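M157 (PDB 2NYK) acts as an MHC class I-like viral ligand for Ly49 receptors of natural killer cells. Local coordinates at residues H35-S40 and I78-L83; V48-D51 and D56-I59; Y10-D15 and R163-V168. The protein carries 1 engineered substitution. One frame throughout, in Å; residues are numbered along the deposited sequence.

Contact 1: H35-S40 and I78-L83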
loop_
_atom_site.group_PDB
_atom_site.type_symbol
_atom_site.label_atom_id
_atom_site.label_comp_id
_atom_site.label_asym_id
_atom_site.label_seq_id
_atom_site.Cartn_x
_atom_site.Cartn_y
_atom_site.Cartn_z
ATOM N N HIS A 35 0.194 -17.553 -7.108
ATOM C CA HIS A 35 0.711 -16.912 -5.896
ATOM C C HIS A 35 0.973 -15.420 -6.112
ATOM O O HIS A 35 1.014 -14.930 -7.252
ATOM C CB HIS A 35 1.981 -17.605 -5.389
ATOM C CG HIS A 35 3.095 -17.624 -6.389
ATOM N ND1 HIS A 35 3.757 -16.480 -6.786
ATOM C CD2 HIS A 35 3.653 -18.650 -7.087
ATOM C CE1 HIS A 35 4.679 -16.797 -7.682
ATOM N NE2 HIS A 35 4.636 -18.108 -7.881
ATOM N N LYS A 36 1.138 -14.701 -5.002
ATOM C CA LYS A 36 1.425 -13.286 -5.038
ATOM C C LYS A 36 2.090 -12.866 -3.735
ATOM O O LYS A 36 1.658 -13.256 -2.660
ATOM C CB LYS A 36 0.136 -12.475 -5.277
ATOM C CG LYS A 36 0.370 -10.976 -5.453
ATOM C CD LYS A 36 -0.951 -10.202 -5.591
ATOM C CE LYS A 36 -1.441 -10.191 -7.051
ATOM N NZ LYS A 36 -2.751 -9.470 -7.256
ATOM N N ARG A 37 3.144 -12.072 -3.864
ATOM C CA ARG A 37 3.873 -11.499 -2.731
ATOM C C ARG A 37 3.867 -9.995 -2.907
ATOM O O ARG A 37 4.119 -9.501 -4.011
ATOM C CB ARG A 37 5.331 -11.986 -2.727
ATOM C CG ARG A 37 5.509 -13.450 -2.376
ATOM C CD ARG A 37 6.851 -13.936 -2.892
ATOM N NE ARG A 37 6.825 -14.185 -4.332
ATOM C CZ ARG A 37 7.902 -14.297 -5.111
ATOM N NH1 ARG A 37 9.135 -14.148 -4.613
ATOM N NH2 ARG A 37 7.739 -14.559 -6.398
ATOM N N THR A 38 3.619 -9.265 -1.825
ATOM C CA THR A 38 3.556 -7.807 -1.899
ATOM C C THR A 38 4.137 -7.127 -0.668
ATOM O O THR A 38 4.197 -7.707 0.422
ATOM C CB THR A 38 2.107 -7.262 -2.073
ATOM O OG1 THR A 38 1.343 -7.550 -0.900
ATOM C CG2 THR A 38 1.421 -7.858 -3.281
ATOM N N ILE A 39 4.571 -5.892 -0.861
ATOM C CA ILE A 39 5.043 -5.072 0.241
ATOM C C ILE A 39 4.309 -3.756 0.110
ATOM O O ILE A 39 4.256 -3.188 -0.985
ATOM C CB ILE A 39 6.558 -4.810 0.182
ATOM C CG1 ILE A 39 7.366 -6.110 0.276
ATOM C CG2 ILE A 39 6.992 -3.847 1.341
ATOM C CD1 ILE A 39 8.816 -5.866 0.024
ATOM N N SER A 40 3.774 -3.269 1.234
ATOM C CA SER A 40 3.121 -1.976 1.306
ATOM C C SER A 40 3.774 -1.271 2.487
ATOM O O SER A 40 4.417 -1.927 3.325
ATOM C CB SER A 40 1.625 -2.159 1.597
ATOM O OG SER A 40 1.093 -3.183 0.743
ATOM N N ILE A 78 10.435 -17.154 2.045
ATOM C CA ILE A 78 10.264 -18.114 3.126
ATOM C C ILE A 78 8.787 -18.331 3.501
ATOM O O ILE A 78 8.359 -19.472 3.672
ATOM C CB ILE A 78 11.071 -17.709 4.374
ATOM C CG1 ILE A 78 12.585 -17.802 4.087
ATOM C CG2 ILE A 78 10.659 -18.570 5.567
ATOM C CD1 ILE A 78 13.471 -17.431 5.278
ATOM N N GLN A 79 8.020 -17.247 3.636
ATOM C CA GLN A 79 6.580 -17.370 3.897
ATOM C C GLN A 79 5.870 -18.112 2.759
ATOM O O GLN A 79 5.057 -19.001 3.005
ATOM C CB GLN A 79 5.933 -15.982 4.105
ATOM C CG GLN A 79 6.393 -15.226 5.362
ATOM C CD GLN A 79 6.167 -15.997 6.655
ATOM O OE1 GLN A 79 5.236 -16.792 6.767
ATOM N NE2 GLN A 79 7.023 -15.759 7.644
ATOM N N LYS A 80 6.177 -17.764 1.518
ATOM C CA LYS A 80 5.597 -18.482 0.396
ATOM C C LYS A 80 5.857 -19.992 0.483
ATOM O O LYS A 80 4.920 -20.779 0.364
ATOM C CB LYS A 80 6.072 -17.919 -0.940
ATOM C CG LYS A 80 5.108 -18.249 -2.065
ATOM C CD LYS A 80 5.572 -17.747 -3.417
ATOM C CE LYS A 80 6.638 -18.646 -3.995
ATOM N NZ LYS A 80 6.987 -18.248 -5.381
ATOM N N MET A 81 7.108 -20.390 0.712
ATOM C CA MET A 81 7.456 -21.818 0.815
ATOM C C MET A 81 6.711 -22.488 1.961
ATOM O O MET A 81 6.211 -23.608 1.816
ATOM C CB MET A 81 8.965 -22.013 0.990
ATOM C CG MET A 81 9.769 -21.540 -0.207
ATOM S SD MET A 81 11.530 -21.905 -0.133
ATOM C CE MET A 81 12.088 -20.848 1.201
ATOM N N ARG A 82 6.638 -21.781 3.085
ATOM C CA ARG A 82 5.905 -22.224 4.260
ATOM C C ARG A 82 4.434 -22.498 3.968
ATOM O O ARG A 82 3.900 -23.528 4.396
ATOM C CB ARG A 82 6.010 -21.164 5.344
ATOM C CG ARG A 82 5.293 -21.480 6.616
ATOM C CD ARG A 82 5.161 -20.212 7.400
ATOM N NE ARG A 82 4.582 -20.427 8.712
ATOM C CZ ARG A 82 3.962 -19.480 9.409
ATOM N NH1 ARG A 82 3.846 -18.246 8.911
ATOM N NH2 ARG A 82 3.456 -19.772 10.605
ATOM N N LEU A 83 3.787 -21.573 3.256
ATOM C CA LEU A 83 2.372 -21.711 2.904
ATOM C C LEU A 83 2.135 -22.855 1.917
ATOM O O LEU A 83 1.152 -23.577 2.048
ATOM C CB LEU A 83 1.792 -20.410 2.343
ATOM C CG LEU A 83 1.791 -19.092 3.131
ATOM C CD1 LEU A 83 0.780 -18.164 2.499
ATOM C CD2 LEU A 83 1.510 -19.265 4.631
#
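K80 leaves its helix with CG anti to the backbone N (chi1 -157°) and turns at chi3, which carries CD and NZ across to the side chains of H35 and R37. H35 sets its imidazole to meet it by turning CG in between its own backbone N and carbonyl carbon (chi1 59°). The lysine comes in over one face of this ring: CD of K80 lies 4.1 Å from the centroid of the H35 ring, a CH-pi contact near the ring normal, while NZ reaches farther out, 3.4 Å from H35 NE2 and displaced toward the rim. This is helix-on-sheet packing of the MHC class I-like platform, in which helix 71-90 runs across the antiparallel sheet and K80 drops from it onto strand 35-41. CD of K80 stands 3.9 Å from R37 NE, and NZ of K80 sits above a face of the guanidinium, 3.9 Å from R37 NH2. Two like charges are therefore close, which probably costs some energy and may favour the neutral form of the imidazole beside them. R37 is buried, with Y73 and L76 of the helix touching its side chain and W50 of the next strand engaging it in a cation-pi interaction.

Contact 2: V48-D51 and D56-I59; sequences VVWD and DPKI
P57 lies against the indole of W50, the two side chains side by side and pointing the same way. Its CB sits over one face of the five-membered ring of W50, 3.3 Å from the centroid and only 12° off the normal, a close CH-pi contact centred near NE1 and CE2. CG of P57 lies over the same face, 3.4 Å from W50 NE1. V48 adds its CG1 branch, which reaches both CB of P57 and CG1 of I59 at 4.1 Å. On the other face of this antiparallel hairpin, K58 bends at chi3 and swings NZ across to D51, where it meets OD2 at 2.6 Å in a salt bridge, nearly along the C-O axis of that oxygen. The backbones are joined at the hydrogen-bonded pair V49 and K58: V49 N to K58 O and K58 N to V49 O, each 2.9 Å. A water donates to D51 O and, weakly, to D56 O. Strand 58-59 forms one edge of the platform sheet, with strand 46-51 bonded on its other side to strand 35-41; W50 reaches Y73 of helix 71-90, and V224 of a loop touches V49 and K58.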
loop_
_atom_site.group_PDB
_atom_site.type_symbol
_atom_site.label_atom_id
_atom_site.label_comp_id
_atom_site.label_asym_id
_atom_site.label_seq_id
_atom_site.Cartn_x
_atom_site.Cartn_y
_atom_site.Cartn_z
ATOM N N VAL A 48 5.505 -2.794 -3.928
ATOM C CA VAL A 48 6.302 -3.882 -4.532
ATOM C C VAL A 48 5.400 -5.096 -4.685
ATOM O O VAL A 48 4.767 -5.534 -3.705
ATOM C CB VAL A 48 7.529 -4.293 -3.641
ATOM C CG1 VAL A 48 8.358 -5.408 -4.363
ATOM C CG2 VAL A 48 8.424 -3.106 -3.346
ATOM N N VAL A 49 5.319 -5.633 -5.909
ATOM C CA VAL A 49 4.426 -6.756 -6.217
ATOM C C VAL A 49 5.169 -7.855 -7.001
ATOM O O VAL A 49 5.763 -7.564 -8.039
ATOM C CB VAL A 49 3.194 -6.308 -7.059
ATOM C CG1 VAL A 49 2.323 -7.513 -7.433
ATOM C CG2 VAL A 49 2.345 -5.263 -6.292
ATOM N N TRP A 50 5.132 -9.091 -6.488
ATOM C CA TRP A 50 5.636 -10.270 -7.212
ATOM C C TRP A 50 4.447 -11.112 -7.620
ATOM O O TRP A 50 3.818 -11.747 -6.771
ATOM C CB TRP A 50 6.514 -11.143 -6.319
ATOM C CG TRP A 50 7.908 -10.715 -6.137
ATOM C CD1 TRP A 50 8.969 -11.063 -6.915
ATOM C CD2 TRP A 50 8.436 -9.915 -5.063
ATOM N NE1 TRP A 50 10.115 -10.508 -6.419
ATOM C CE2 TRP A 50 9.821 -9.798 -5.281
ATOM C CE3 TRP A 50 7.865 -9.263 -3.954
ATOM C CZ2 TRP A 50 10.658 -9.049 -4.431
ATOM C CZ3 TRP A 50 8.697 -8.542 -3.101
ATOM C CH2 TRP A 50 10.078 -8.432 -3.349
ATOM N N ASP A 51 4.146 -11.109 -8.916
ATOM C CA ASP A 51 3.094 -11.942 -9.502
ATOM C C ASP A 51 3.605 -13.272 -10.048
ATOM O O ASP A 51 4.764 -13.391 -10.448
ATOM C CB ASP A 51 2.368 -11.173 -10.615
ATOM C CG ASP A 51 1.293 -10.255 -10.074
ATOM O OD1 ASP A 51 0.446 -10.746 -9.292
ATOM O OD2 ASP A 51 1.283 -9.051 -10.420
ATOM N N ASP A 56 10.487 -10.914 -12.379
ATOM C CA ASP A 56 10.927 -9.758 -11.594
ATOM C C ASP A 56 9.718 -9.068 -10.945
ATOM O O ASP A 56 8.637 -9.059 -11.520
ATOM C CB ASP A 56 11.688 -8.764 -12.484
ATOM C CG ASP A 56 12.821 -9.424 -13.274
ATOM O OD1 ASP A 56 13.736 -9.998 -12.641
ATOM O OD2 ASP A 56 12.801 -9.355 -14.524
ATOM N N PRO A 57 9.900 -8.486 -9.746
ATOM C CA PRO A 57 8.782 -7.765 -9.137
ATOM C C PRO A 57 8.577 -6.400 -9.780
ATOM O O PRO A 57 9.512 -5.812 -10.308
ATOM C CB PRO A 57 9.244 -7.564 -7.678
ATOM C CG PRO A 57 10.733 -7.492 -7.787
ATOM C CD PRO A 57 11.110 -8.444 -8.896
ATOM N N LYS A 58 7.354 -5.902 -9.734
ATOM C CA LYS A 58 7.117 -4.500 -10.021
ATOM C C LYS A 58 7.494 -3.727 -8.759
ATOM O O LYS A 58 6.995 -4.024 -7.682
ATOM C CB LYS A 58 5.662 -4.270 -10.414
ATOM C CG LYS A 58 5.344 -4.830 -11.805
ATOM C CD LYS A 58 3.860 -5.187 -11.946
ATOM C CE LYS A 58 3.561 -6.567 -11.376
ATOM N NZ LYS A 58 2.132 -6.935 -11.607
ATOM N N ILE A 59 8.426 -2.795 -8.902
ATOM C CA ILE A 59 8.950 -2.032 -7.778
ATOM C C ILE A 59 8.686 -0.568 -8.079
ATOM O O ILE A 59 8.995 -0.100 -9.176
ATOM C CB ILE A 59 10.474 -2.265 -7.580
ATOM C CG1 ILE A 59 10.777 -3.754 -7.282
ATOM C CG2 ILE A 59 11.030 -1.364 -6.468
ATOM C CD1 ILE A 59 12.279 -4.095 -7.193
HETATM O O HOH W 1 7.124 -11.542 -9.853
#

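Contact 3: Y10-D15 and R163-V168; sequences YIVNMD and RWRSTV
D15 sets its CB over the centre of the R165 guanidinium, 3.4 Å from R165 CZ, so the arginine lays a flat face against the first carbon of the aspartate side chain and not against its carboxylate. From the edge, in the plane of the group, comes CG1 of V12, 3.6 Å from R165 NH2. CD of R165 meets the helix backbone as well, 3.2 Å from D15 O. The opposite charges stay apart: OD2 of D15 is 4.4 Å from R165 NH2 and well out of the guanidinium plane, and a water spans the gap, donating to D15 OD2 at 2.6 Å and accepting from R165 NH2 at 2.9 Å. With chi1 at 171° the R165 side chain runs out from its helix before turning at chi3, which lays the guanidinium across the side of the N-terminal helix. Its rotation is fixed by direct bonds beyond the two segments: NE makes a salt bridge to D16, the residue after D15, and NH1 donates to Q169 one turn further along its own helix. The arginine is therefore held from both helices at once. The contact lies at the surface, joining helix 9-18 to helix 157-173, while on the inner side of the latter W164 and V168 pack on strands 21-30 and 35-41 of the platform sheet, and R163 forms a salt bridge with E72 of helix 71-90.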
loop_
_atom_site.group_PDB
_atom_site.type_symbol
_atom_site.label_atom_id
_atom_site.label_comp_id
_atom_site.label_asym_id
_atom_site.label_seq_id
_atom_site.Cartn_x
_atom_site.Cartn_y
_atom_site.Cartn_z
ATOM N N TYR A 10 26.412 9.549 10.157
ATOM C CA TYR A 10 25.986 9.840 11.523
ATOM C C TYR A 10 24.527 10.328 11.613
ATOM O O TYR A 10 23.733 9.798 12.395
ATOM C CB TYR A 10 26.958 10.863 12.133
ATOM C CG TYR A 10 26.453 11.603 13.344
ATOM C CD1 TYR A 10 26.034 10.913 14.478
ATOM C CD2 TYR A 10 26.419 12.997 13.364
ATOM C CE1 TYR A 10 25.580 11.588 15.598
ATOM C CE2 TYR A 10 25.965 13.681 14.474
ATOM C CZ TYR A 10 25.544 12.968 15.592
ATOM O OH TYR A 10 25.098 13.633 16.718
ATOM N N ILE A 11 24.195 11.335 10.812
ATOM C CA ILE A 11 22.850 11.906 10.794
ATOM C C ILE A 11 21.815 10.926 10.223
ATOM O O ILE A 11 20.698 10.843 10.731
ATOM C CB ILE A 11 22.813 13.268 10.048
ATOM C CG1 ILE A 11 23.746 14.278 10.737
ATOM C CG2 ILE A 11 21.385 13.810 9.954
ATOM C CD1 ILE A 11 23.978 15.572 9.945
ATOM N N VAL A 12 22.194 10.185 9.180
ATOM C CA VAL A 12 21.318 9.169 8.588
ATOM C C VAL A 12 20.886 8.168 9.664
ATOM O O VAL A 12 19.714 7.789 9.724
ATOM C CB VAL A 12 21.992 8.443 7.380
ATOM C CG1 VAL A 12 21.121 7.290 6.858
ATOM C CG2 VAL A 12 22.285 9.431 6.245
ATOM N N ASN A 13 21.831 7.780 10.524
ATOM C CA ASN A 13 21.582 6.816 11.599
ATOM C C ASN A 13 20.513 7.296 12.578
ATOM O O ASN A 13 19.585 6.562 12.926
ATOM C CB ASN A 13 22.880 6.490 12.354
ATOM C CG ASN A 13 23.788 5.521 11.596
ATOM O OD1 ASN A 13 24.987 5.420 11.895
ATOM N ND2 ASN A 13 23.230 4.801 10.630
ATOM N N MET A 14 20.654 8.539 13.009
ATOM C CA MET A 14 19.706 9.132 13.923
ATOM C C MET A 14 18.329 9.258 13.305
ATOM O O MET A 14 17.338 9.032 13.985
ATOM C CB MET A 14 20.192 10.498 14.379
ATOM C CG MET A 14 21.408 10.412 15.269
ATOM S SD MET A 14 21.527 11.922 16.196
ATOM C CE MET A 14 22.663 11.380 17.522
ATOM N N ASP A 15 18.278 9.652 12.036
ATOM C CA ASP A 15 17.016 9.755 11.301
ATOM C C ASP A 15 16.358 8.395 11.040
ATOM O O ASP A 15 15.129 8.280 11.056
ATOM C CB ASP A 15 17.218 10.514 9.985
ATOM C CG ASP A 15 17.605 11.971 10.200
ATOM O OD1 ASP A 15 17.253 12.549 11.256
ATOM O OD2 ASP A 15 18.273 12.535 9.309
ATOM N N ARG A 163 16.931 1.281 4.526
ATOM C CA ARG A 163 16.561 1.060 3.121
ATOM C C ARG A 163 15.298 1.807 2.690
ATOM O O ARG A 163 15.222 2.292 1.549
ATOM C CB ARG A 163 16.366 -0.439 2.861
ATOM C CG ARG A 163 17.631 -1.192 2.692
ATOM C CD ARG A 163 17.447 -2.725 2.859
ATOM N NE ARG A 163 16.499 -3.303 1.910
ATOM C CZ ARG A 163 16.581 -3.171 0.590
ATOM N NH1 ARG A 163 17.565 -2.466 0.041
ATOM N NH2 ARG A 163 15.672 -3.741 -0.191
ATOM N N TRP A 164 14.321 1.912 3.591
ATOM C CA TRP A 164 12.988 2.426 3.236
ATOM C C TRP A 164 12.621 3.826 3.699
ATOM O O TRP A 164 11.692 4.421 3.156
ATOM C CB TRP A 164 11.905 1.448 3.711
ATOM C CG TRP A 164 11.923 0.192 2.868
ATOM C CD1 TRP A 164 12.689 -0.933 3.056
ATOM C CD2 TRP A 164 11.133 -0.046 1.709
ATOM N NE1 TRP A 164 12.420 -1.854 2.072
ATOM C CE2 TRP A 164 11.470 -1.322 1.227
ATOM C CE3 TRP A 164 10.162 0.707 1.029
ATOM C CZ2 TRP A 164 10.860 -1.874 0.090
ATOM C CZ3 TRP A 164 9.584 0.172 -0.103
ATOM C CH2 TRP A 164 9.932 -1.102 -0.560
ATOM N N ARG A 165 13.316 4.351 4.704
ATOM C CA ARG A 165 12.944 5.642 5.268
ATOM C C ARG A 165 12.689 6.728 4.215
ATOM O O ARG A 165 11.646 7.340 4.214
ATOM C CB ARG A 165 13.986 6.138 6.272
ATOM C CG ARG A 165 13.713 7.555 6.694
ATOM C CD ARG A 165 14.522 7.962 7.917
ATOM N NE ARG A 165 15.963 7.991 7.680
ATOM C CZ ARG A 165 16.617 8.966 7.041
ATOM N NH1 ARG A 165 15.960 10.002 6.542
ATOM N NH2 ARG A 165 17.943 8.908 6.922
ATOM N N SER A 166 13.664 6.971 3.346
ATOM C CA SER A 166 13.540 8.003 2.323
ATOM C C SER A 166 12.311 7.769 1.426
ATOM O O SER A 166 11.591 8.697 1.114
ATOM C CB SER A 166 14.817 8.043 1.480
ATOM O OG SER A 166 14.668 8.933 0.387
ATOM N N THR A 167 12.088 6.521 1.024
ATOM C CA THR A 167 10.922 6.155 0.203
ATOM C C THR A 167 9.625 6.505 0.914
ATOM O O THR A 167 8.752 7.124 0.338
ATOM C CB THR A 167 10.952 4.648 -0.155
ATOM O OG1 THR A 167 12.130 4.393 -0.918
ATOM C CG2 THR A 167 9.707 4.246 -0.979
ATOM N N VAL A 168 9.527 6.165 2.192
ATOM C CA VAL A 168 8.300 6.383 2.943
ATOM C C VAL A 168 8.012 7.870 3.198
ATOM O O VAL A 168 6.867 8.294 3.177
ATOM C CB VAL A 168 8.347 5.629 4.283
ATOM C CG1 VAL A 168 7.112 5.958 5.111
ATOM C CG2 VAL A 168 8.436 4.127 4.038
HETATM O O HOH W 2 18.753 11.675 6.899
#

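In the fold
Contacts 1 and 2 share one sheet and lie about 12 Å apart, centre to centre. Their strands 35-41 and 46-51 are neighbours, joined where R37 O meets W50 N at 2.7 Å and I39 N meets V48 O at 2.9 Å, both probable hydrogen bonds. Contact 2 completes an edge of this sheet. Contact 3 is farther off, its centre about 26 Å from that of contact 1 and 23 Å from that of contact 2, yet W164 of the segment 163-168 reaches back, CH2 touching V48 CG2 at 3.7 Å. Contact 1 joins helix 71-90 to the sheet, while contact 3 joins helix 9-18 to helix 157-173, which packs on the sheet through W164 and V168.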